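Local coordinates for putative endonuclease/exonuclease/phosphatase family protein (PDB 3G6S) that probably acts as a nuclease or phosphoesterase of the DNase I-like endonuclease/exonuclease/phosphatase superfamily, at residues Q149-I154 / E183-N188. Residues are numbered along the deposited sequence; the frame is centred on the assembly and turned at random.
Sequences QSALLI and ETITTN
Two helices of the DNase I-like alpha/beta fold, 144-161 and 180-186, pack closely where Ala151 faces Thr184 and Ile185. The alpha carbons of Ala151 and Ile185 are 6.0 Å apart, a short spacing consistent with the small alanine side chain between them. Ala151 CB points at the second helix. It meets CG2 of Ile185 at 3.3 Å and OG1 of Thr184 at 3.2 Å. Ile185 touches with its CG2 branch, because its first torsion (chi1 37°) sets CG1 between the backbone N and the carbonyl carbon, farther from Ala151. The Thr184 hydroxyl, although it lies against a methyl group, is hydrogen-bonded to Ala181 O in its own helix. At the partly exposed border, Leu152 CD2 reaches Asn188 ND2 at 3.7 Å, a van der Waals contact between a methyl and the amide nitrogen. The extended first torsion of Asn188 (chi1 -176°) carries its amide toward the first helix, and OD1 is bonded to Phe190 N. The Ile154 side chain, on the same helix as Ala151, touches Val135 and Thr137 of strand 131-138, while Ile185 rests on Phe227 of strand 224-228, placing both helices against the same six-stranded sheet.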
ATOM      1  N   GLN A 149      -4.357   6.892 -15.780  1.00 32.47           N
ATOM      2  CA  GLN A 149      -5.718   7.197 -15.363  1.00 34.62           C
ATOM      3  C   GLN A 149      -5.955   6.866 -13.902  1.00 35.21           C
ATOM      4  O   GLN A 149      -6.639   7.609 -13.193  1.00 31.46           O
ATOM      5  CB  GLN A 149      -6.737   6.448 -16.232  1.00 39.57           C
ATOM      6  CG  GLN A 149      -6.853   6.975 -17.653  1.00 44.26           C
ATOM      7  CD  GLN A 149      -7.008   8.489 -17.696  1.00 51.64           C
ATOM      8  OE1 GLN A 149      -7.839   9.061 -16.985  1.00 51.42           O
ATOM      9  NE2 GLN A 149      -6.205   9.145 -18.531  1.00 51.87           N
ATOM     10  N   SER A 150      -5.400   5.743 -13.456  1.00 33.90           N
ATOM     11  CA  SER A 150      -5.550   5.314 -12.065  1.00 32.97           C
ATOM     12  C   SER A 150      -5.000   6.373 -11.108  1.00 36.00           C
ATOM     13  O   SER A 150      -5.578   6.624 -10.048  1.00 27.10           O
ATOM     14  CB  SER A 150      -4.817   3.990 -11.837  1.00 35.78           C
ATOM     15  OG  SER A 150      -5.485   2.929 -12.489  1.00 37.01           O
ATOM     16  N   ALA A 151      -3.884   6.987 -11.499  1.00 24.39           N
ATOM     17  CA  ALA A 151      -3.247   8.019 -10.698  1.00 25.08           C
ATOM     18  C   ALA A 151      -4.130   9.262 -10.600  1.00 27.29           C
ATOM     19  O   ALA A 151      -4.381   9.774  -9.511  1.00 27.60           O
ATOM     20  CB  ALA A 151      -1.902   8.372 -11.295  1.00 27.96           C
ATOM     21  N   LEU A 152      -4.607   9.743 -11.741  1.00 29.06           N
ATOM     22  CA  LEU A 152      -5.466  10.919 -11.761  1.00 30.13           C
ATOM     23  C   LEU A 152      -6.755  10.635 -10.990  1.00 30.29           C
ATOM     24  O   LEU A 152      -7.273  11.504 -10.293  1.00 38.04           O
ATOM     25  CB  LEU A 152      -5.792  11.310 -13.206  1.00 24.13           C
ATOM     26  CG  LEU A 152      -4.586  11.834 -13.994  1.00 31.39           C
ATOM     27  CD1 LEU A 152      -4.746  11.570 -15.487  1.00 23.56           C
ATOM     28  CD2 LEU A 152      -4.418  13.301 -13.707  1.00 23.23           C
ATOM     29  N   LEU A 153      -7.257   9.412 -11.105  1.00 28.81           N
ATOM     30  CA  LEU A 153      -8.479   9.029 -10.422  1.00 22.36           C
ATOM     31  C   LEU A 153      -8.301   9.113  -8.909  1.00 28.55           C
ATOM     32  O   LEU A 153      -9.167   9.624  -8.199  1.00 28.77           O
ATOM     33  CB  LEU A 153      -8.873   7.611 -10.836  1.00 28.65           C
ATOM     34  CG  LEU A 153      -9.983   6.902 -10.052  1.00 31.24           C
ATOM     35  CD1 LEU A 153     -11.278   7.690 -10.132  1.00 32.87           C
ATOM     36  CD2 LEU A 153     -10.163   5.505 -10.615  1.00 36.01           C
ATOM     37  N   ILE A 154      -7.172   8.619  -8.417  1.00 30.91           N
ATOM     38  CA  ILE A 154      -6.894   8.654  -6.989  1.00 31.00           C
ATOM     39  C   ILE A 154      -6.836  10.094  -6.491  1.00 27.93           C
ATOM     40  O   ILE A 154      -7.424  10.422  -5.460  1.00 25.86           O
ATOM     41  CB  ILE A 154      -5.570   7.918  -6.676  1.00 35.75           C
ATOM     42  CG1 ILE A 154      -5.762   6.420  -6.911  1.00 31.91           C
ATOM     43  CG2 ILE A 154      -5.125   8.188  -5.230  1.00 34.63           C
ATOM     44  CD1 ILE A 154      -4.479   5.613  -6.878  1.00 35.13           C
ATOM     45  N   GLU A 183       5.355  10.030 -12.778  1.00 37.41           N
ATOM     46  CA  GLU A 183       5.438  11.448 -13.072  1.00 38.34           C
ATOM     47  C   GLU A 183       4.074  12.144 -13.009  1.00 33.02           C
ATOM     48  O   GLU A 183       3.998  13.315 -12.648  1.00 31.23           O
ATOM     49  CB  GLU A 183       6.080  11.641 -14.445  1.00 39.20           C
ATOM     50  CG  GLU A 183       6.581  13.042 -14.704  1.00 51.20           C
ATOM     51  CD  GLU A 183       5.941  13.652 -15.932  1.00 58.73           C
ATOM     52  OE1 GLU A 183       6.333  14.774 -16.323  1.00 68.25           O
ATOM     53  OE2 GLU A 183       5.040  13.005 -16.508  1.00 61.31           O
ATOM     54  N   THR A 184       2.999  11.428 -13.336  1.00 31.74           N
ATOM     55  CA  THR A 184       1.672  12.041 -13.297  1.00 34.39           C
ATOM     56  C   THR A 184       1.211  12.355 -11.866  1.00 36.36           C
ATOM     57  O   THR A 184       0.506  13.337 -11.651  1.00 37.11           O
ATOM     58  CB  THR A 184       0.584  11.168 -13.987  1.00 27.70           C
ATOM     59  OG1 THR A 184       0.079  10.198 -13.064  1.00 50.06           O
ATOM     60  CG2 THR A 184       1.154  10.457 -15.203  1.00 20.83           C
ATOM     61  N   ILE A 185       1.592  11.536 -10.888  1.00 34.98           N
ATOM     62  CA  ILE A 185       1.185  11.822  -9.510  1.00 38.40           C
ATOM     63  C   ILE A 185       2.208  12.679  -8.789  1.00 40.75           C
ATOM     64  O   ILE A 185       1.931  13.227  -7.726  1.00 48.82           O
ATOM     65  CB  ILE A 185       0.965  10.550  -8.675  1.00 35.43           C
ATOM     66  CG1 ILE A 185       1.982   9.487  -9.053  1.00 39.37           C
ATOM     67  CG2 ILE A 185      -0.451  10.062  -8.844  1.00 45.75           C
ATOM     68  CD1 ILE A 185       1.691   8.142  -8.429  1.00 41.53           C
ATOM     69  N   THR A 186       3.390  12.792  -9.380  1.00 36.13           N
ATOM     70  CA  THR A 186       4.474  13.575  -8.813  1.00 33.87           C
ATOM     71  C   THR A 186       4.469  15.002  -9.363  1.00 38.22           C
ATOM     72  O   THR A 186       4.872  15.936  -8.670  1.00 37.44           O
ATOM     73  CB  THR A 186       5.830  12.894  -9.127  1.00 38.39           C
ATOM     74  OG1 THR A 186       5.948  11.706  -8.341  1.00 52.09           O
ATOM     75  CG2 THR A 186       7.004  13.806  -8.818  1.00 58.25           C
ATOM     76  N   THR A 187       3.997  15.179 -10.595  1.00 30.99           N
ATOM     77  CA  THR A 187       3.992  16.504 -11.209  1.00 38.34           C
ATOM     78  C   THR A 187       2.602  17.032 -11.537  1.00 39.73           C
ATOM     79  O   THR A 187       2.397  17.727 -12.539  1.00 44.86           O
ATOM     80  CB  THR A 187       4.842  16.506 -12.498  1.00 39.01           C
ATOM     81  OG1 THR A 187       4.171  15.765 -13.530  1.00 26.16           O
ATOM     82  CG2 THR A 187       6.203  15.882 -12.215  1.00 21.25           C
ATOM     83  N   ASN A 188       1.650  16.708 -10.677  1.00 31.96           N
ATOM     84  CA  ASN A 188       0.275  17.144 -10.854  1.00 36.52           C
ATOM     85  C   ASN A 188       0.004  18.398 -10.026  1.00 43.04           C
ATOM     86  O   ASN A 188       0.664  18.644  -9.015  1.00 43.56           O
ATOM     87  CB  ASN A 188      -0.666  16.018 -10.436  1.00 34.60           C
ATOM     88  CG  ASN A 188      -2.120  16.347 -10.679  1.00 37.41           C
ATOM     89  OD1 ASN A 188      -2.762  17.023  -9.877  1.00 35.02           O
ATOM     90  ND2 ASN A 188      -2.649  15.871 -11.800  1.00 38.13           N
TER